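Local coordinates for protein possible HxlR family transcriptional factor (Thermoplasma volcanium, PDB 3DF8) that probably binds DNA as a transcriptional regulator of the HxlR family, built around a winged helix-turn-helix domain, at residues S40-F45 against T82-E87. Sequence-based numbering, arbitrary orientation.
Sequences STRQNF and TYALTE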
loop_
_atom_site.group_PDB
_atom_site.type_symbol
_atom_site.label_atom_id
_atom_site.label_comp_id
_atom_site.label_asym_id
_atom_site.label_seq_id
_atom_site.Cartn_x
_atom_site.Cartn_y
_atom_site.Cartn_z
ATOM N N SER A 40 18.171 -5.292 -14.645
ATOM C CA SER A 40 19.588 -5.135 -14.248
ATOM C C SER A 40 20.203 -3.766 -14.566
ATOM O O SER A 40 21.415 -3.559 -14.404
ATOM C CB SER A 40 20.441 -6.187 -14.948
ATOM O OG SER A 40 19.637 -7.234 -15.452
ATOM N N THR A 41 19.374 -2.845 -15.032
ATOM C CA THR A 41 19.880 -1.641 -15.678
ATOM C C THR A 41 18.907 -0.560 -15.324
ATOM O O THR A 41 17.727 -0.850 -15.118
ATOM C CB THR A 41 19.901 -1.790 -17.242
ATOM O OG1 THR A 41 18.581 -2.097 -17.720
ATOM C CG2 THR A 41 20.851 -2.890 -17.684
ATOM N N ARG A 42 19.390 0.682 -15.259
ATOM C CA ARG A 42 18.483 1.822 -15.139
ATOM C C ARG A 42 17.500 1.802 -16.310
ATOM O O ARG A 42 17.889 1.553 -17.450
ATOM C CB ARG A 42 19.267 3.137 -15.155
ATOM C CG ARG A 42 20.222 3.310 -13.983
ATOM C CD ARG A 42 20.909 4.670 -14.026
ATOM N NE ARG A 42 19.923 5.729 -13.772
ATOM C CZ ARG A 42 19.723 6.295 -12.587
ATOM N NH1 ARG A 42 20.471 5.907 -11.539
ATOM N NH2 ARG A 42 18.785 7.241 -12.446
ATOM N N GLN A 43 16.246 2.142 -16.027
ATOM C CA GLN A 43 15.172 2.125 -17.039
ATOM C C GLN A 43 14.838 3.521 -17.499
ATOM O O GLN A 43 14.842 4.440 -16.690
ATOM C CB GLN A 43 13.929 1.504 -16.416
ATOM C CG GLN A 43 14.287 0.183 -15.723
ATOM C CD GLN A 43 13.123 -0.428 -14.944
ATOM O OE1 GLN A 43 11.956 -0.254 -15.301
ATOM N NE2 GLN A 43 13.443 -1.166 -13.898
ATOM N N ASN A 44 14.501 3.659 -18.782
ATOM C CA ASN A 44 13.999 4.930 -19.297
ATOM C C ASN A 44 12.496 4.977 -19.102
ATOM O O ASN A 44 11.902 4.002 -18.597
ATOM C CB ASN A 44 14.430 5.149 -20.753
ATOM C CG ASN A 44 13.881 4.096 -21.724
ATOM O OD1 ASN A 44 12.798 3.536 -21.544
ATOM N ND2 ASN A 44 14.653 3.817 -22.759
ATOM N N PHE A 45 11.878 6.096 -19.487
ATOM C CA PHE A 45 10.473 6.332 -19.187
ATOM C C PHE A 45 9.581 5.350 -19.911
ATOM O O PHE A 45 8.625 4.819 -19.311
ATOM C CB PHE A 45 10.143 7.742 -19.569
ATOM C CG PHE A 45 8.792 8.195 -19.155
ATOM C CD1 PHE A 45 8.606 8.877 -17.951
ATOM C CD2 PHE A 45 7.701 8.031 -20.030
ATOM C CE1 PHE A 45 7.331 9.356 -17.590
ATOM C CE2 PHE A 45 6.428 8.520 -19.695
ATOM C CZ PHE A 45 6.251 9.173 -18.466
ATOM N N THR A 82 17.253 8.171 -17.474
ATOM C CA THR A 82 16.852 6.929 -16.816
ATOM C C THR A 82 16.493 7.205 -15.353
ATOM O O THR A 82 16.820 8.277 -14.841
ATOM C CB THR A 82 17.971 5.866 -16.870
ATOM O OG1 THR A 82 19.144 6.394 -16.254
ATOM C CG2 THR A 82 18.273 5.451 -18.334
ATOM N N TYR A 83 15.860 6.222 -14.706
ATOM C CA TYR A 83 15.302 6.374 -13.367
ATOM C C TYR A 83 15.724 5.150 -12.546
ATOM O O TYR A 83 15.897 4.045 -13.065
ATOM C CB TYR A 83 13.758 6.471 -13.462
ATOM C CG TYR A 83 13.246 7.613 -14.377
ATOM C CD1 TYR A 83 12.858 8.837 -13.833
ATOM C CD2 TYR A 83 13.197 7.470 -15.772
ATOM C CE1 TYR A 83 12.408 9.909 -14.683
ATOM C CE2 TYR A 83 12.758 8.530 -16.615
ATOM C CZ TYR A 83 12.382 9.726 -16.046
ATOM O OH TYR A 83 11.967 10.740 -16.890
ATOM N N ALA A 84 15.873 5.373 -11.253
ATOM C CA ALA A 84 16.236 4.316 -10.346
ATOM C C ALA A 84 15.715 4.677 -8.962
ATOM O O ALA A 84 15.521 5.848 -8.618
ATOM C CB ALA A 84 17.770 4.149 -10.284
ATOM N N LEU A 85 15.534 3.652 -8.151
ATOM C CA LEU A 85 15.208 3.868 -6.745
ATOM C C LEU A 85 16.451 4.377 -5.996
ATOM O O LEU A 85 17.603 3.934 -6.236
ATOM C CB LEU A 85 14.771 2.539 -6.144
ATOM C CG LEU A 85 13.442 2.007 -6.686
ATOM C CD1 LEU A 85 13.267 0.636 -6.081
ATOM C CD2 LEU A 85 12.278 2.937 -6.301
ATOM N N THR A 86 16.219 5.290 -5.061
ATOM C CA THR A 86 17.237 5.650 -4.081
ATOM C C THR A 86 17.336 4.554 -3.014
ATOM O O THR A 86 16.544 3.588 -3.012
ATOM C CB THR A 86 16.837 6.959 -3.378
ATOM O OG1 THR A 86 15.633 6.714 -2.646
ATOM C CG2 THR A 86 16.671 8.119 -4.385
ATOM N N GLU A 87 18.300 4.676 -2.095
ATOM C CA GLU A 87 18.374 3.754 -0.951
ATOM C C GLU A 87 17.038 3.694 -0.224
ATOM O O GLU A 87 16.546 2.609 0.089
ATOM C CB GLU A 87 19.472 4.178 0.031
ATOM C CG GLU A 87 19.557 3.255 1.224
ATOM C CD GLU A 87 20.882 3.324 1.950
ATOM O OE1 GLU A 87 21.729 4.194 1.621
ATOM O OE2 GLU A 87 21.071 2.493 2.864
HETATM O O HOH W 1 15.594 1.420 -12.936
#
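Arg-42 presents NE and NH2 to a single residue, Thr-82, taking its hydroxyl and its carbonyl oxygen. Arg-42 NE donates to Thr-82 OG1 at 2.7 Å, and OG1 lies within 11° of the guanidinium plane. The second bond is longer, Arg-42 NH2 to Thr-82 O at 3.3 Å, but nearly straight at hydrogen (173°); it approaches from above the carbonyl plane. A bend at chi3 (68°) turns NE out of the extended line of the chain and onto the hydroxyl. Ala-84 CB lies over one guanidinium face, 3.5 Å from Arg-42 NH1. Two main-chain links run beside this grip: Tyr-83 N donates to Gln-43 O (2.9 Å), whereas a water closes the return path, accepting from Gln-43 N and donating to Tyr-83 O at 2.6 Å. The result is a single antiparallel bridge, with one direct bond of the hydrogen-bonded pair replaced by solvent. Further along, Tyr-83 CE2 meets Phe-45 CB at 4.0 Å, and Gln-43 O sits in plane at the tyrosine ring edge.

Outside this shell, Glu-74 on strand 73-77 forms a salt bridge with Arg-42 NH2, which would help hold the guanidinium over the strand. An alanine in place of Arg-42 would probably leave Thr-82 OG1 and the Glu-74 carboxylate without their mate and uncover the methyl of Ala-84. Asn-44 N-caps helix 45-50 through OD1 to Asp-47 N, while Phe-45 packs against Leu-60 of helix 57-69. The loop before helix 45-50 thus adds one bridge to the edge of hairpin 73-77/81-85, where winged helix-turn-helix domains commonly carry a short third strand beside the wing, consistent with the HxlR family.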